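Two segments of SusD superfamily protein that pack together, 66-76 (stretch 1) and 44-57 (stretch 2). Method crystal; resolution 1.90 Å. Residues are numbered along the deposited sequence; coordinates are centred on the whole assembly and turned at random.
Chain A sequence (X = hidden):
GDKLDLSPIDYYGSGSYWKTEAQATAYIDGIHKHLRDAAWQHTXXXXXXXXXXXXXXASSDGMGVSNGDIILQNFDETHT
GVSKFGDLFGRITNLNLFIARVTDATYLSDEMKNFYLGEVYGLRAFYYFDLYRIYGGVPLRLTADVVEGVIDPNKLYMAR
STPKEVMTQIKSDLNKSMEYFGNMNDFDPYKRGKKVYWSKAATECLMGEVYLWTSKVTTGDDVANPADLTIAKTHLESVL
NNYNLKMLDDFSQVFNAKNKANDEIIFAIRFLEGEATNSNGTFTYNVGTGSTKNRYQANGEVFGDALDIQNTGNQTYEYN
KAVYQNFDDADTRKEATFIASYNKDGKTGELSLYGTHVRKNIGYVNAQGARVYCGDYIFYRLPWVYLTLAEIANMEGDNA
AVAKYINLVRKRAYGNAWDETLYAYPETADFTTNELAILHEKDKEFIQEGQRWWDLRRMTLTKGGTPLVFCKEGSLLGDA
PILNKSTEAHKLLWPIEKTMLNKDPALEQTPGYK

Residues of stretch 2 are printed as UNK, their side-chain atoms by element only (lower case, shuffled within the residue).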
# COMPACT_ATOMS: atom_id res chain seq x y z
N SER A 66 2.00 -17.82 -5.86
CA SER A 66 1.81 -17.01 -7.09
C SER A 66 2.85 -15.91 -7.23
O SER A 66 3.50 -15.53 -6.24
CB SER A 66 0.42 -16.41 -7.09
OG SER A 66 -0.57 -17.45 -7.07
N ASN A 67 2.98 -15.37 -8.45
CA ASN A 67 3.83 -14.23 -8.71
C ASN A 67 5.28 -14.45 -8.29
O ASN A 67 5.98 -13.50 -7.88
CB ASN A 67 3.24 -12.97 -8.04
CG ASN A 67 1.86 -12.59 -8.59
OD1 ASN A 67 0.90 -12.47 -7.83
ND2 ASN A 67 1.76 -12.49 -9.93
N GLY A 68 5.76 -15.68 -8.36
CA GLY A 68 7.14 -15.96 -7.84
C GLY A 68 8.20 -15.12 -8.54
O GLY A 68 9.18 -14.68 -7.93
N ASP A 69 8.04 -14.88 -9.84
CA ASP A 69 9.00 -14.02 -10.55
C ASP A 69 9.08 -12.58 -10.00
O ASP A 69 10.19 -12.00 -9.93
CB ASP A 69 8.71 -13.96 -12.04
CG ASP A 69 9.06 -15.27 -12.76
OD1 ASP A 69 10.12 -15.89 -12.50
OD2 ASP A 69 8.24 -15.65 -13.62
N ILE A 70 7.94 -11.98 -9.66
CA ILE A 70 7.96 -10.63 -9.03
C ILE A 70 8.75 -10.67 -7.72
O ILE A 70 9.64 -9.85 -7.47
CB ILE A 70 6.52 -10.03 -8.77
CG1 ILE A 70 5.75 -9.84 -10.08
CG2 ILE A 70 6.59 -8.65 -8.04
CD1 ILE A 70 4.34 -9.38 -9.91
N ILE A 71 8.44 -11.67 -6.90
CA ILE A 71 9.02 -11.84 -5.60
C ILE A 71 10.53 -12.01 -5.71
O ILE A 71 11.25 -11.43 -4.92
CB ILE A 71 8.39 -13.03 -4.86
CG1 ILE A 71 6.93 -12.70 -4.49
CG2 ILE A 71 9.26 -13.38 -3.64
CD1 ILE A 71 6.01 -13.89 -4.23
N LEU A 72 10.99 -12.76 -6.73
CA LEU A 72 12.40 -13.04 -6.97
C LEU A 72 13.11 -11.90 -7.71
O LEU A 72 14.29 -11.99 -7.99
CB LEU A 72 12.58 -14.37 -7.73
CG LEU A 72 12.18 -15.64 -6.94
CD1 LEU A 72 12.04 -16.90 -7.82
CD2 LEU A 72 13.17 -15.87 -5.77
N GLN A 73 12.41 -10.83 -8.03
CA GLN A 73 13.01 -9.76 -8.80
C GLN A 73 13.43 -10.19 -10.23
O GLN A 73 14.31 -9.57 -10.81
CB GLN A 73 14.22 -9.13 -8.07
CG GLN A 73 14.06 -8.99 -6.51
CD GLN A 73 13.05 -7.96 -6.09
OE1 GLN A 73 12.73 -7.07 -6.86
NE2 GLN A 73 12.54 -8.07 -4.84
N ASN A 74 12.78 -11.23 -10.77
CA ASN A 74 13.07 -11.76 -12.09
C ASN A 74 12.24 -10.93 -13.05
O ASN A 74 11.04 -11.19 -13.21
CB ASN A 74 12.61 -13.21 -12.28
CG ASN A 74 13.39 -14.22 -11.48
OD1 ASN A 74 14.49 -13.94 -10.95
ND2 ASN A 74 12.82 -15.44 -11.39
N PHE A 75 12.88 -9.92 -13.64
CA PHE A 75 12.21 -8.98 -14.51
C PHE A 75 12.97 -8.81 -15.80
O PHE A 75 14.17 -8.56 -15.78
CB PHE A 75 12.11 -7.62 -13.84
CG PHE A 75 10.93 -7.49 -12.89
CD1 PHE A 75 9.65 -7.26 -13.38
CD2 PHE A 75 11.10 -7.59 -11.53
CE1 PHE A 75 8.58 -7.12 -12.54
CE2 PHE A 75 10.00 -7.48 -10.67
CZ PHE A 75 8.76 -7.24 -11.18
N ASP A 76 12.25 -8.95 -16.91
CA ASP A 76 12.77 -8.64 -18.26
C ASP A 76 11.56 -8.57 -19.21
O ASP A 76 10.40 -8.65 -18.77
CB ASP A 76 13.81 -9.69 -18.69
CG ASP A 76 13.27 -11.11 -18.67
OD1 ASP A 76 12.11 -11.32 -19.07
OD2 ASP A 76 14.01 -12.03 -18.26
N UNK A 44 -0.99 -4.98 -3.18
CA UNK A 44 -0.22 -6.26 -3.11
C UNK A 44 0.81 -6.31 -4.27
O UNK A 44 2.01 -6.33 -4.02
c UNK A 44 -0.21 -8.75 -3.08
c UNK A 44 -1.63 -7.54 -0.56
c UNK A 44 -2.15 -7.48 -2.00
c UNK A 44 -1.09 -7.49 -3.14
N UNK A 45 0.38 -6.31 -5.52
CA UNK A 45 1.34 -6.48 -6.63
C UNK A 45 2.44 -5.43 -6.64
O UNK A 45 3.62 -5.78 -6.67
o UNK A 45 -0.50 -7.44 -7.83
c UNK A 45 1.58 -7.11 -9.11
c UNK A 45 0.63 -6.57 -8.00
N UNK A 46 2.05 -4.17 -6.54
CA UNK A 46 2.98 -3.04 -6.61
C UNK A 46 3.64 -2.75 -5.22
O UNK A 46 4.84 -2.57 -5.12
c UNK A 46 1.88 -2.51 -10.79
c UNK A 46 0.94 -1.58 -11.17
c UNK A 46 0.45 -0.71 -10.23
c UNK A 46 2.24 -1.80 -7.04
c UNK A 46 2.31 -2.62 -9.45
c UNK A 46 0.86 -0.82 -8.87
c UNK A 46 1.77 -1.78 -8.47
N UNK A 47 2.84 -2.75 -4.15
CA UNK A 47 3.31 -2.28 -2.85
C UNK A 47 4.05 -3.31 -2.03
O UNK A 47 4.95 -2.93 -1.27
N UNK A 48 3.67 -4.59 -2.12
CA UNK A 48 4.21 -5.62 -1.19
C UNK A 48 5.20 -6.58 -1.82
O UNK A 48 6.23 -6.88 -1.23
c UNK A 48 2.70 -5.82 1.71
c UNK A 48 2.17 -5.96 0.31
o UNK A 48 2.16 -4.93 2.36
o UNK A 48 3.56 -6.59 2.19
c UNK A 48 3.09 -6.54 -0.65
N UNK A 49 4.86 -7.13 -2.99
CA UNK A 49 5.54 -8.36 -3.43
C UNK A 49 7.05 -8.28 -3.63
O UNK A 49 7.74 -9.26 -3.40
c UNK A 49 3.27 -10.60 -3.43
c UNK A 49 3.09 -10.10 -5.96
c UNK A 49 3.48 -9.54 -4.57
c UNK A 49 4.90 -8.96 -4.67
N UNK A 50 7.55 -7.16 -4.13
CA UNK A 50 9.00 -7.00 -4.35
C UNK A 50 9.75 -6.64 -3.06
O UNK A 50 10.96 -6.40 -3.10
c UNK A 50 8.81 -6.35 -6.79
n UNK A 50 10.97 -3.91 -9.75
c UNK A 50 9.25 -5.93 -5.42
n UNK A 50 10.72 -5.44 -8.04
n UNK A 50 12.77 -5.08 -8.98
c UNK A 50 9.27 -5.32 -7.85
c UNK A 50 11.47 -4.81 -8.93
N UNK A 51 9.03 -6.57 -1.95
CA UNK A 51 9.59 -6.15 -0.66
C UNK A 51 10.58 -7.07 0.06
O UNK A 51 11.03 -6.70 1.11
N UNK A 52 10.93 -8.24 -0.48
CA UNK A 52 12.03 -9.03 0.08
C UNK A 52 11.63 -9.88 1.27
O UNK A 52 12.48 -10.39 1.99
N UNK A 53 10.34 -10.04 1.49
CA UNK A 53 9.91 -10.85 2.64
C UNK A 53 8.87 -11.91 2.38
O UNK A 53 8.28 -12.47 3.34
c UNK A 53 8.48 -8.91 3.46
c UNK A 53 6.47 -6.37 5.31
c UNK A 53 8.19 -8.05 4.74
n UNK A 53 7.08 -7.18 4.46
n UNK A 53 5.46 -5.60 4.87
c UNK A 53 9.47 -9.95 3.79
n UNK A 53 6.86 -6.28 6.58
N UNK A 54 8.69 -12.26 1.10
CA UNK A 54 7.79 -13.33 0.71
C UNK A 54 8.61 -14.60 0.42
O UNK A 54 9.76 -14.52 0.05
c UNK A 54 5.91 -10.69 -0.16
c UNK A 54 5.81 -12.04 -0.17
c UNK A 54 4.84 -9.90 0.18
c UNK A 54 3.65 -10.46 0.55
c UNK A 54 3.54 -11.81 0.55
c UNK A 54 4.62 -12.59 0.21
c UNK A 54 6.99 -12.90 -0.50
N UNK A 55 8.04 -15.77 0.68
CA UNK A 55 8.71 -16.99 0.27
C UNK A 55 8.31 -17.31 -1.19
O UNK A 55 7.32 -16.77 -1.71
c UNK A 55 6.91 -18.54 1.11
c UNK A 55 8.38 -18.15 1.21
c UNK A 55 6.72 -19.89 0.53
c UNK A 55 8.73 -17.82 2.68
N UNK A 56 9.07 -18.20 -1.81
CA UNK A 56 8.71 -18.76 -3.11
C UNK A 56 8.80 -20.28 -3.03
O UNK A 56 9.21 -20.83 -2.01
c UNK A 56 9.55 -16.74 -4.35
c UNK A 56 9.63 -18.24 -4.26
o UNK A 56 10.97 -18.61 -3.98
N UNK A 57 8.36 -20.94 -4.10
CA UNK A 57 8.21 -22.40 -4.12
C UNK A 57 6.90 -22.78 -3.47
O UNK A 57 5.89 -22.11 -3.62
O HOH W 1 -0.75 -10.25 -7.56
O HOH W 2 10.60 -9.87 -2.89

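Position 44 carries four carbons, forked at the first, with one arm two carbons long; this is I44, which stays clear of stretch 1. Its carbonyl accepts bonds from the backbone N atoms of positions 48 and 49, marking a wider, pi-type turn. Position 45 has one carbon bearing an oxygen and a carbon, the pattern of threonine. T45 places CG2 3.7 Å from I70 CD1, while its OG1 lies 2.8 Å from water 1, which donates to N67 OD1, also at 2.8 Å.

Position 46 shows one carbon followed by a six-carbon ring and no oxygen, hence F46; it makes no contact with stretch 1. Position 47 has no side-chain atoms and is G47. At position 48 three carbons lead to a pair of oxygens, a carboxylate one methylene longer than that of aspartate: E48, buried and likewise out of reach of stretch 1.

Position 49 has four carbons forked at the second, which separates leucine from isoleucine. L49 points toward stretch 1. Its CD1 approaches N67 CB at 3.5 Å, and its CB lies 3.8 Å from I70 CG2 and 4.3 Å from I71 CG1. Position 50 runs through three carbons and a nitrogen to a carbon holding two more nitrogens, a guanidinium, so it is R50. NE and NH2 both donate to Q73 OE1, at 2.8 and 2.9 Å respectively, so the amide oxygen sits at the edge of the guanidinium near its plane. One face of that group is covered by F75, whose CE2 is 3.4 Å from R50 NE, and the aliphatic part packs against I70, with R50 CG 3.4 Å from I70 CG2.

Positions 51 and 52 lack side chains: G51 and G52. G51 closes a type I turn begun at E48, and a CB there would clash with E48 O. G52 has positive phi, which favours glycine. Position 53 repeats the guanidinium pattern, but R53 turns away from stretch 1 and forms a salt bridge with E48, R53 NH2 to E48 OE1 at 3.4 Å.

Position 54 is a carbon plus a six-carbon ring, F54. Its CB meets I71 CG2 at 3.9 Å, although the end of the side chain leads away. Position 55, four carbons forked at the first, is I55; its side chain points away, leaving its O 4.0 Å from I71 CD1. Position 56, with one oxygen and one carbon on its first carbon, is T56, whose CG2 touches I71 CG2 at 3.4 Å and L72 CG at 3.9 Å. Position 57 is bare: G57, again with positive phi.

The contact joins an apolar patch to a polar clasp. I71 packs among L49, F54 and T56, and I70 against T45, L49 and the aliphatic part of R50, while Q73 grips R50 twice over: OE1 receives the guanidinium, and Q73 NE2 donates to R50 O at 2.9 Å. Water 2 adds a bridge, donating to L49 O at 3.0 Å and I71 O at 2.6 Å while accepting from G52 N at 2.9 Å.

Stretch 2 44-57: ITFGELRGGRFITG
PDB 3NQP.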